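Local coordinates for protein esterase TesA (Pseudomonas aeruginosa, PDB 4JGG) that hydrolyses carboxylic esters, preferring Tween detergents and short-chain p-nitrophenyl esters, with lysophospholipase and weak palmitoyl-coenzyme A thioesterase activity, at residues A[102-112]-A[144-155]; A[158-167]-A[185-196]. All coordinates share one frame; numbering follows the deposited sequence.

Contact 1. Residues A[102-112]-A[144-155]; sequences MAPAQLQQNLA and FSRVYGAVAAQE
Pro104 lies over one face of the Phe144 ring, its CG 4.2 Å from the ring centroid and 19° off the normal, a CH-pi contact shifted toward the rim. The ring's edge meets Met102 O, which lies in its plane, and Leu107 CD2 near that plane. With CG anti to its carbonyl carbon, Phe144 reaches the turn leading into helix 104-112. The Tyr148 ring takes Leu111 CD1 at its CE1 (3.7 Å), an oblique approach, while Tyr148 OH is hydrogen-bonded to Leu93 O. Two more flat groups, the amides of Gln108 and Gln154, are nearly coplanar. Gln108 NE2 donates to Gln154 OE1 at 2.6 Å, nearly straight (167°), and a water bridges Gln108 OE1 and Gln154 NE2, closing a ring that probably keeps the two amides coplanar and restrains their rotation.

Between these groups the packing is knobs-into-holes. Val147 enters the hollow of Pro104, Leu107, Gln108 and Leu111, its CG1 3.5 Å from Gln108 CA; Gln108, bent at chi2, fills the one among Val147, Ala150, Val151 and Gln154. Val151 CG1 rests 3.5 Å from Ala112 CA. The axes of the segments 104-112 and 144-155 approach to 9.3 Å and cross at -28°, running roughly parallel. Helix 70-84 borders the pair through Leu107 and Asn110, and Tyr148 and Ala152 touch Leu159 of edge strand 158-160.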
loop_
_atom_site.group_PDB
_atom_site.type_symbol
_atom_site.label_atom_id
_atom_site.label_comp_id
_atom_site.label_asym_id
_atom_site.label_seq_id
_atom_site.Cartn_x
_atom_site.Cartn_y
_atom_site.Cartn_z
ATOM N N MET A 102 -0.073 4.024 -17.414
ATOM C CA MET A 102 -1.299 4.816 -17.363
ATOM C C MET A 102 -0.916 6.237 -16.989
ATOM O O MET A 102 0.244 6.505 -16.695
ATOM C CB MET A 102 -2.279 4.217 -16.348
ATOM C CG MET A 102 -2.556 2.745 -16.636
ATOM S SD MET A 102 -3.765 1.913 -15.589
ATOM C CE MET A 102 -5.208 2.943 -15.767
ATOM N N ALA A 103 -1.878 7.144 -16.996
ATOM C CA ALA A 103 -1.576 8.553 -16.746
ATOM C C ALA A 103 -1.353 8.821 -15.251
ATOM O O ALA A 103 -2.146 8.410 -14.414
ATOM C CB ALA A 103 -2.687 9.434 -17.292
ATOM N N PRO A 104 -0.251 9.497 -14.917
ATOM C CA PRO A 104 0.047 9.897 -13.542
ATOM C C PRO A 104 -1.024 10.791 -12.931
ATOM O O PRO A 104 -1.202 10.780 -11.717
ATOM C CB PRO A 104 1.346 10.688 -13.691
ATOM C CG PRO A 104 1.985 10.121 -14.897
ATOM C CD PRO A 104 0.873 9.772 -15.829
ATOM N N ALA A 105 -1.720 11.567 -13.754
ATOM C CA ALA A 105 -2.705 12.510 -13.224
ATOM C C ALA A 105 -3.948 11.788 -12.710
ATOM O O ALA A 105 -4.503 12.159 -11.670
ATOM C CB ALA A 105 -3.074 13.545 -14.269
ATOM N N GLN A 106 -4.381 10.755 -13.437
ATOM C CA GLN A 106 -5.536 9.965 -13.014
ATOM C C GLN A 106 -5.237 9.178 -11.736
ATOM O O GLN A 106 -6.141 8.905 -10.942
ATOM C CB GLN A 106 -6.029 9.036 -14.140
ATOM C CG GLN A 106 -4.967 8.089 -14.728
ATOM C CD GLN A 106 -4.926 6.722 -14.035
ATOM O OE1 GLN A 106 -5.964 6.184 -13.626
ATOM N NE2 GLN A 106 -3.730 6.157 -13.911
ATOM N N LEU A 107 -3.972 8.819 -11.541
ATOM C CA LEU A 107 -3.543 8.167 -10.304
ATOM C C LEU A 107 -3.755 9.118 -9.145
ATOM O O LEU A 107 -4.312 8.749 -8.105
ATOM C CB LEU A 107 -2.063 7.777 -10.371
ATOM C CG LEU A 107 -1.481 7.189 -9.082
ATOM C CD1 LEU A 107 -2.232 5.929 -8.640
ATOM C CD2 LEU A 107 0.014 6.904 -9.214
ATOM N N GLN A 108 -3.306 10.354 -9.333
ATOM C CA GLN A 108 -3.406 11.370 -8.295
ATOM C C GLN A 108 -4.872 11.618 -7.949
ATOM O O GLN A 108 -5.233 11.760 -6.786
ATOM C CB GLN A 108 -2.726 12.664 -8.756
ATOM C CG GLN A 108 -2.255 13.555 -7.611
ATOM C CD GLN A 108 -3.399 14.262 -6.912
ATOM O OE1 GLN A 108 -4.516 14.313 -7.425
ATOM N NE2 GLN A 108 -3.124 14.815 -5.731
ATOM N N GLN A 109 -5.722 11.655 -8.967
ATOM C CA GLN A 109 -7.150 11.884 -8.756
ATOM C C GLN A 109 -7.819 10.741 -7.977
ATOM O O GLN A 109 -8.519 10.956 -6.975
ATOM C CB GLN A 109 -7.833 12.064 -10.116
ATOM C CG GLN A 109 -9.324 12.369 -10.048
ATOM C CD GLN A 109 -9.980 12.316 -11.419
ATOM O OE1 GLN A 109 -9.851 11.326 -12.145
ATOM N NE2 GLN A 109 -10.676 13.386 -11.785
ATOM N N ASN A 110 -7.615 9.522 -8.458
ATOM C CA ASN A 110 -8.175 8.341 -7.824
ATOM C C ASN A 110 -7.716 8.136 -6.377
ATOM O O ASN A 110 -8.534 7.886 -5.496
ATOM C CB ASN A 110 -7.858 7.103 -8.657
ATOM C CG ASN A 110 -8.562 7.113 -9.996
ATOM O OD1 ASN A 110 -9.614 7.741 -10.147
ATOM N ND2 ASN A 110 -7.991 6.409 -10.976
ATOM N N LEU A 111 -6.414 8.250 -6.131
ATOM C CA LEU A 111 -5.885 8.059 -4.780
ATOM C C LEU A 111 -6.386 9.155 -3.842
ATOM O O LEU A 111 -6.783 8.883 -2.723
ATOM C CB LEU A 111 -4.350 8.046 -4.779
ATOM C CG LEU A 111 -3.567 6.850 -5.330
ATOM C CD1 LEU A 111 -2.082 7.178 -5.259
ATOM C CD2 LEU A 111 -3.856 5.558 -4.553
ATOM N N ALA A 112 -6.362 10.395 -4.317
ATOM C CA ALA A 112 -6.884 11.525 -3.566
ATOM C C ALA A 112 -8.325 11.286 -3.131
ATOM O O ALA A 112 -8.650 11.461 -1.960
ATOM C CB ALA A 112 -6.782 12.803 -4.406
ATOM N N PHE A 144 5.357 8.978 -11.434
ATOM C CA PHE A 144 4.386 8.288 -10.597
ATOM C C PHE A 144 4.720 8.457 -9.123
ATOM O O PHE A 144 3.843 8.709 -8.286
ATOM C CB PHE A 144 4.327 6.803 -10.986
ATOM C CG PHE A 144 3.747 6.567 -12.362
ATOM C CD1 PHE A 144 2.379 6.538 -12.554
ATOM C CD2 PHE A 144 4.576 6.390 -13.461
ATOM C CE1 PHE A 144 1.834 6.332 -13.828
ATOM C CE2 PHE A 144 4.047 6.188 -14.724
ATOM C CZ PHE A 144 2.675 6.152 -14.910
ATOM N N SER A 145 6.001 8.338 -8.804
ATOM C CA SER A 145 6.424 8.392 -7.413
ATOM C C SER A 145 6.005 9.693 -6.729
ATOM O O SER A 145 5.617 9.694 -5.560
ATOM C CB SER A 145 7.938 8.204 -7.326
ATOM O OG SER A 145 8.352 8.017 -5.992
ATOM N N ARG A 146 6.082 10.804 -7.458
ATOM C CA ARG A 146 5.781 12.105 -6.870
ATOM C C ARG A 146 4.312 12.264 -6.556
ATOM O O ARG A 146 3.934 13.087 -5.724
ATOM C CB ARG A 146 6.225 13.233 -7.793
ATOM C CG ARG A 146 7.716 13.459 -7.799
ATOM C CD ARG A 146 8.059 14.649 -8.663
ATOM N NE ARG A 146 7.328 14.637 -9.926
ATOM C CZ ARG A 146 7.870 14.338 -11.101
ATOM N NH1 ARG A 146 9.158 14.027 -11.181
ATOM N NH2 ARG A 146 7.122 14.365 -12.198
ATOM N N VAL A 147 3.483 11.483 -7.238
ATOM C CA VAL A 147 2.042 11.528 -7.029
ATOM C C VAL A 147 1.667 11.166 -5.590
ATOM O O VAL A 147 0.791 11.784 -4.995
ATOM C CB VAL A 147 1.311 10.580 -8.006
ATOM C CG1 VAL A 147 -0.129 10.335 -7.543
ATOM C CG2 VAL A 147 1.337 11.150 -9.416
ATOM N N TYR A 148 2.324 10.164 -5.028
ATOM C CA TYR A 148 2.017 9.762 -3.659
ATOM C C TYR A 148 2.169 10.916 -2.684
ATOM O O TYR A 148 1.277 11.170 -1.874
ATOM C CB TYR A 148 2.866 8.560 -3.248
ATOM C CG TYR A 148 2.545 7.358 -4.099
ATOM C CD1 TYR A 148 1.441 6.551 -3.811
ATOM C CD2 TYR A 148 3.308 7.059 -5.219
ATOM C CE1 TYR A 148 1.131 5.455 -4.609
ATOM C CE2 TYR A 148 3.017 5.968 -6.011
ATOM C CZ TYR A 148 1.920 5.176 -5.710
ATOM O OH TYR A 148 1.641 4.102 -6.512
ATOM N N GLY A 149 3.294 11.617 -2.769
ATOM C CA GLY A 149 3.537 12.775 -1.921
ATOM C C GLY A 149 2.532 13.889 -2.164
ATOM O O GLY A 149 2.133 14.600 -1.240
ATOM N N ALA A 150 2.108 14.028 -3.412
ATOM C CA ALA A 150 1.123 15.035 -3.783
ATOM C C ALA A 150 -0.217 14.748 -3.107
ATOM O O ALA A 150 -0.825 15.635 -2.505
ATOM C CB ALA A 150 0.947 15.072 -5.300
ATOM N N VAL A 151 -0.674 13.502 -3.213
ATOM C CA VAL A 151 -1.931 13.090 -2.584
ATOM C C VAL A 151 -1.899 13.245 -1.065
ATOM O O VAL A 151 -2.849 13.752 -0.467
ATOM C CB VAL A 151 -2.308 11.645 -2.950
ATOM C CG1 VAL A 151 -3.643 11.274 -2.299
ATOM C CG2 VAL A 151 -2.394 11.500 -4.464
ATOM N N ALA A 152 -0.802 12.817 -0.445
ATOM C CA ALA A 152 -0.643 12.967 0.991
ATOM C C ALA A 152 -0.722 14.438 1.392
ATOM O O ALA A 152 -1.330 14.779 2.408
ATOM C CB ALA A 152 0.663 12.339 1.455
ATOM N N ALA A 153 -0.116 15.302 0.586
ATOM C CA ALA A 153 -0.164 16.738 0.824
ATOM C C ALA A 153 -1.595 17.236 0.757
ATOM O O ALA A 153 -2.082 17.903 1.672
ATOM C CB ALA A 153 0.688 17.471 -0.208
ATOM N N GLN A 154 -2.260 16.901 -0.342
ATOM C CA GLN A 154 -3.597 17.396 -0.631
ATOM C C GLN A 154 -4.642 16.919 0.366
ATOM O O GLN A 154 -5.512 17.693 0.777
ATOM C CB GLN A 154 -3.997 16.978 -2.049
ATOM C CG GLN A 154 -5.375 17.425 -2.490
ATOM C CD GLN A 154 -5.673 16.948 -3.895
ATOM O OE1 GLN A 154 -4.819 16.343 -4.537
ATOM N NE2 GLN A 154 -6.881 17.216 -4.382
ATOM N N GLU A 155 -4.571 15.643 0.741
ATOM C CA GLU A 155 -5.602 15.049 1.589
ATOM C C GLU A 155 -5.174 14.891 3.048
ATOM O O GLU A 155 -5.899 14.293 3.849
ATOM C CB GLU A 155 -6.074 13.702 1.027
ATOM C CG GLU A 155 -6.717 13.770 -0.369
ATOM C CD GLU A 155 -7.930 14.684 -0.419
ATOM O OE1 GLU A 155 -8.516 14.961 0.655
ATOM O OE2 GLU A 155 -8.304 15.121 -1.533
HETATM O O HOH W 1 -7.499 15.459 -6.673
#

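Contact 2. Residues A[158-167]-A[185-196]; sequences ALVPFFLEGV and AQPRLLENVWPT
Leu189 is the bump that fills the hollow under the loop after strand 158-160: its CD2 sits over one face of the Phe163 ring, 4.0 Å from the centroid and 22° off the normal, and touches Leu164 CD2 at 3.7 Å. Phe163, its CG anti to the backbone N (chi1 173°), drops its ring between Leu189 and Val193, whose CG2 is 3.5 Å from Phe163 CE1. At one end Val160 CG2 nests against Asn192 O and Thr196 CB; at the other, Val167 straddles the Ala185 methyl, with CG1 3.6 Å from Ala185 CB and CG2 on Arg188 CG. Helix 186-196 thus runs nearly antiparallel to edge strand 158-160, packing on one face of the sheet.

Asn192 ND2 donates to Phe163 O and Glu165 O, both at 2.9 Å. The Glu165 O bond uses an in-plane lone pair, whereas the Phe163 O bond arrives from above the carbonyl plane. Arg188 NE donates to Asn192 OD1, fixing the amide's flip, and the guanidinium spreads one face over Glu165 O.

One amide thereby ties the turn 162-165 to the helix by two carbonyls. The Glu165 OE2 to Arg188 NH2 salt bridge, at 3.5 Å between planes 58° apart, probably adds mainly electrostatic attraction.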
loop_
_atom_site.group_PDB
_atom_site.type_symbol
_atom_site.label_atom_id
_atom_site.label_comp_id
_atom_site.label_asym_id
_atom_site.label_seq_id
_atom_site.Cartn_x
_atom_site.Cartn_y
_atom_site.Cartn_z
ATOM N N ALA A 158 -1.070 10.214 6.063
ATOM C CA ALA A 158 0.279 9.766 6.363
ATOM C C ALA A 158 0.820 9.096 5.111
ATOM O O ALA A 158 0.059 8.760 4.189
ATOM C CB ALA A 158 0.300 8.809 7.578
ATOM N N LEU A 159 2.136 8.917 5.062
ATOM C CA LEU A 159 2.783 8.430 3.860
ATOM C C LEU A 159 4.105 7.722 4.129
ATOM O O LEU A 159 4.952 8.222 4.872
ATOM C CB LEU A 159 3.011 9.598 2.892
ATOM C CG LEU A 159 3.890 9.377 1.660
ATOM C CD1 LEU A 159 3.248 8.429 0.670
ATOM C CD2 LEU A 159 4.178 10.716 1.011
ATOM N N VAL A 160 4.258 6.549 3.523
ATOM C CA VAL A 160 5.546 5.873 3.428
ATOM C C VAL A 160 6.017 6.003 1.984
ATOM O O VAL A 160 5.648 5.197 1.135
ATOM C CB VAL A 160 5.429 4.377 3.774
ATOM C CG1 VAL A 160 6.693 3.636 3.361
ATOM C CG2 VAL A 160 5.130 4.190 5.257
ATOM N N PRO A 161 6.829 7.031 1.692
ATOM C CA PRO A 161 7.157 7.323 0.291
ATOM C C PRO A 161 7.853 6.174 -0.420
ATOM O O PRO A 161 7.654 6.014 -1.626
ATOM C CB PRO A 161 8.093 8.537 0.387
ATOM C CG PRO A 161 8.577 8.564 1.801
ATOM C CD PRO A 161 7.449 7.987 2.621
ATOM N N PHE A 162 8.649 5.400 0.314
ATOM C CA PHE A 162 9.461 4.335 -0.265
ATOM C C PHE A 162 9.163 2.983 0.374
ATOM O O PHE A 162 10.014 2.406 1.055
ATOM C CB PHE A 162 10.948 4.676 -0.116
ATOM C CG PHE A 162 11.264 6.107 -0.448
ATOM C CD1 PHE A 162 11.305 6.531 -1.765
ATOM C CD2 PHE A 162 11.493 7.033 0.556
ATOM C CE1 PHE A 162 11.579 7.844 -2.075
ATOM C CE2 PHE A 162 11.775 8.356 0.248
ATOM C CZ PHE A 162 11.815 8.760 -1.066
ATOM N N PHE A 163 7.948 2.488 0.148
ATOM C CA PHE A 163 7.481 1.238 0.742
ATOM C C PHE A 163 8.429 0.095 0.408
ATOM O O PHE A 163 8.638 -0.798 1.212
ATOM C CB PHE A 163 6.056 0.941 0.248
ATOM C CG PHE A 163 5.507 -0.402 0.661
ATOM C CD1 PHE A 163 5.671 -0.874 1.955
ATOM C CD2 PHE A 163 4.761 -1.167 -0.239
ATOM C CE1 PHE A 163 5.144 -2.098 2.341
ATOM C CE2 PHE A 163 4.222 -2.392 0.142
ATOM C CZ PHE A 163 4.408 -2.856 1.431
ATOM N N LEU A 164 9.036 0.134 -0.770
ATOM C CA LEU A 164 9.879 -0.979 -1.179
ATOM C C LEU A 164 11.353 -0.696 -0.898
ATOM O O LEU A 164 12.237 -1.284 -1.516
ATOM C CB LEU A 164 9.654 -1.317 -2.655
ATOM C CG LEU A 164 8.187 -1.475 -3.052
ATOM C CD1 LEU A 164 8.087 -1.741 -4.555
ATOM C CD2 LEU A 164 7.525 -2.594 -2.269
ATOM N N GLU A 165 11.621 0.196 0.048
ATOM C CA GLU A 165 13.007 0.472 0.402
ATOM C C GLU A 165 13.729 -0.800 0.825
ATOM O O GLU A 165 13.238 -1.548 1.658
ATOM C CB GLU A 165 13.100 1.522 1.498
ATOM C CG GLU A 165 14.526 1.778 1.961
ATOM C CD GLU A 165 14.605 2.877 2.998
ATOM O OE1 GLU A 165 13.585 3.577 3.197
ATOM O OE2 GLU A 165 15.685 3.029 3.612
ATOM N N GLY A 166 14.903 -1.040 0.242
ATOM C CA GLY A 166 15.704 -2.199 0.587
ATOM C C GLY A 166 15.146 -3.506 0.048
ATOM O O GLY A 166 15.668 -4.586 0.345
ATOM N N VAL A 167 14.074 -3.418 -0.741
ATOM C CA VAL A 167 13.503 -4.603 -1.377
ATOM C C VAL A 167 13.620 -4.511 -2.897
ATOM O O VAL A 167 14.182 -5.401 -3.533
ATOM C CB VAL A 167 12.018 -4.825 -0.976
ATOM C CG1 VAL A 167 11.414 -5.984 -1.767
ATOM C CG2 VAL A 167 11.909 -5.068 0.526
ATOM N N ALA A 185 11.540 -10.863 1.691
ATOM C CA ALA A 185 11.330 -9.421 1.769
ATOM C C ALA A 185 10.230 -9.026 2.746
ATOM O O ALA A 185 10.121 -7.857 3.128
ATOM C CB ALA A 185 11.008 -8.866 0.390
ATOM N N GLN A 186 9.404 -9.989 3.138
ATOM C CA GLN A 186 8.180 -9.669 3.887
ATOM C C GLN A 186 8.434 -8.950 5.215
ATOM O O GLN A 186 7.743 -7.970 5.537
ATOM C CB GLN A 186 7.288 -10.907 4.068
ATOM C CG GLN A 186 6.881 -11.605 2.763
ATOM C CD GLN A 186 6.193 -10.676 1.775
ATOM O OE1 GLN A 186 5.168 -10.073 2.080
ATOM N NE2 GLN A 186 6.762 -10.557 0.585
ATOM N N PRO A 187 9.427 -9.425 5.994
ATOM C CA PRO A 187 9.824 -8.676 7.190
ATOM C C PRO A 187 10.166 -7.228 6.883
ATOM O O PRO A 187 9.694 -6.343 7.593
ATOM C CB PRO A 187 11.058 -9.438 7.671
ATOM C CG PRO A 187 10.779 -10.833 7.303
ATOM C CD PRO A 187 10.057 -10.760 5.966
ATOM N N ARG A 188 10.952 -6.991 5.828
ATOM C CA ARG A 188 11.375 -5.638 5.481
ATOM C C ARG A 188 10.202 -4.751 5.072
ATOM O O ARG A 188 10.122 -3.598 5.484
ATOM C CB ARG A 188 12.422 -5.644 4.364
ATOM C CG ARG A 188 12.914 -4.243 4.019
ATOM C CD ARG A 188 13.764 -3.683 5.150
ATOM N NE ARG A 188 13.943 -2.234 5.093
ATOM C CZ ARG A 188 15.028 -1.633 4.614
ATOM N NH1 ARG A 188 16.024 -2.350 4.124
ATOM N NH2 ARG A 188 15.106 -0.312 4.611
ATOM N N LEU A 189 9.310 -5.277 4.238
ATOM C CA LEU A 189 8.047 -4.580 3.968
ATOM C C LEU A 189 7.393 -4.125 5.276
ATOM O O LEU A 189 7.022 -2.962 5.410
ATOM C CB LEU A 189 7.096 -5.453 3.134
ATOM C CG LEU A 189 7.618 -5.746 1.721
ATOM C CD1 LEU A 189 6.657 -6.646 0.914
ATOM C CD2 LEU A 189 7.877 -4.433 0.978
ATOM N N LEU A 190 7.257 -5.028 6.249
ATOM C CA LEU A 190 6.649 -4.659 7.534
ATOM C C LEU A 190 7.457 -3.599 8.267
ATOM O O LEU A 190 6.890 -2.650 8.816
ATOM C CB LEU A 190 6.431 -5.884 8.437
ATOM C CG LEU A 190 5.966 -5.626 9.877
ATOM C CD1 LEU A 190 4.589 -4.974 9.947
ATOM C CD2 LEU A 190 5.977 -6.937 10.649
ATOM N N GLU A 191 8.777 -3.771 8.287
ATOM C CA GLU A 191 9.666 -2.750 8.834
ATOM C C GLU A 191 9.390 -1.385 8.209
ATOM O O GLU A 191 9.395 -0.360 8.892
ATOM C CB GLU A 191 11.140 -3.132 8.632
ATOM C CG GLU A 191 12.105 -1.967 8.859
ATOM C CD GLU A 191 13.585 -2.365 8.841
ATOM O OE1 GLU A 191 13.913 -3.574 8.839
ATOM O OE2 GLU A 191 14.426 -1.448 8.818
ATOM N N ASN A 192 9.141 -1.364 6.905
ATOM C CA ASN A 192 8.981 -0.088 6.217
ATOM C C ASN A 192 7.691 0.646 6.546
ATOM O O ASN A 192 7.609 1.863 6.382
ATOM C CB ASN A 192 9.156 -0.258 4.702
ATOM C CG ASN A 192 10.592 -0.515 4.325
ATOM O OD1 ASN A 192 11.486 -0.304 5.140
ATOM N ND2 ASN A 192 10.828 -0.972 3.103
ATOM N N VAL A 193 6.684 -0.091 7.013
ATOM C CA VAL A 193 5.393 0.511 7.312
ATOM C C VAL A 193 5.280 0.855 8.793
ATOM O O VAL A 193 4.785 1.913 9.145
ATOM C CB VAL A 193 4.212 -0.432 6.925
ATOM C CG1 VAL A 193 2.875 0.256 7.142
ATOM C CG2 VAL A 193 4.340 -0.905 5.492
ATOM N N TRP A 194 5.755 -0.042 9.650
ATOM C CA TRP A 194 5.491 0.047 11.098
ATOM C C TRP A 194 5.749 1.425 11.705
ATOM O O TRP A 194 4.879 1.969 12.384
ATOM C CB TRP A 194 6.235 -1.059 11.859
ATOM C CG TRP A 194 5.936 -1.120 13.348
ATOM C CD1 TRP A 194 6.796 -0.828 14.377
ATOM C CD2 TRP A 194 4.706 -1.516 13.963
ATOM N NE1 TRP A 194 6.173 -1.013 15.584
ATOM C CE2 TRP A 194 4.883 -1.431 15.361
ATOM C CE3 TRP A 194 3.461 -1.930 13.469
ATOM C CZ2 TRP A 194 3.874 -1.747 16.270
ATOM C CZ3 TRP A 194 2.453 -2.240 14.378
ATOM C CH2 TRP A 194 2.667 -2.147 15.756
ATOM N N PRO A 195 6.937 1.999 11.472
ATOM C CA PRO A 195 7.284 3.301 12.063
ATOM C C PRO A 195 6.275 4.393 11.747
ATOM O O PRO A 195 5.993 5.233 12.597
ATOM C CB PRO A 195 8.616 3.648 11.387
ATOM C CG PRO A 195 9.221 2.336 11.057
ATOM C CD PRO A 195 8.068 1.408 10.743
ATOM N N THR A 196 5.765 4.395 10.523
ATOM C CA THR A 196 4.850 5.436 10.076
ATOM C C THR A 196 3.432 5.098 10.537
ATOM O O THR A 196 2.617 5.990 10.770
ATOM C CB THR A 196 4.943 5.641 8.530
ATOM O OG1 THR A 196 6.269 6.075 8.195
ATOM C CG2 THR A 196 3.964 6.686 8.047
#

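How the contacts relate
Contacts 1 and 2 are in series along the chain, their centres about 19 Å apart, and lie on opposite faces of the five-stranded parallel sheet of this SGNH-clan alpha/beta/alpha fold. Edge strand 158-160 joins them: it follows helix 138-155 directly, and Leu159 CD2 meets Gly149 CA at 3.6 Å. Val160 of the same strand faces helix 186-196. Neither contact includes a catalytic residue assigned by similarity, but both lie within about 11 Å of one. Between side chains, Tyr148 of contact 1 is about 11 Å from the probable nucleophile Ser30; in contact 2, Leu164 is about 9 Å from Ser30 and Val167 about 9 Å from His180.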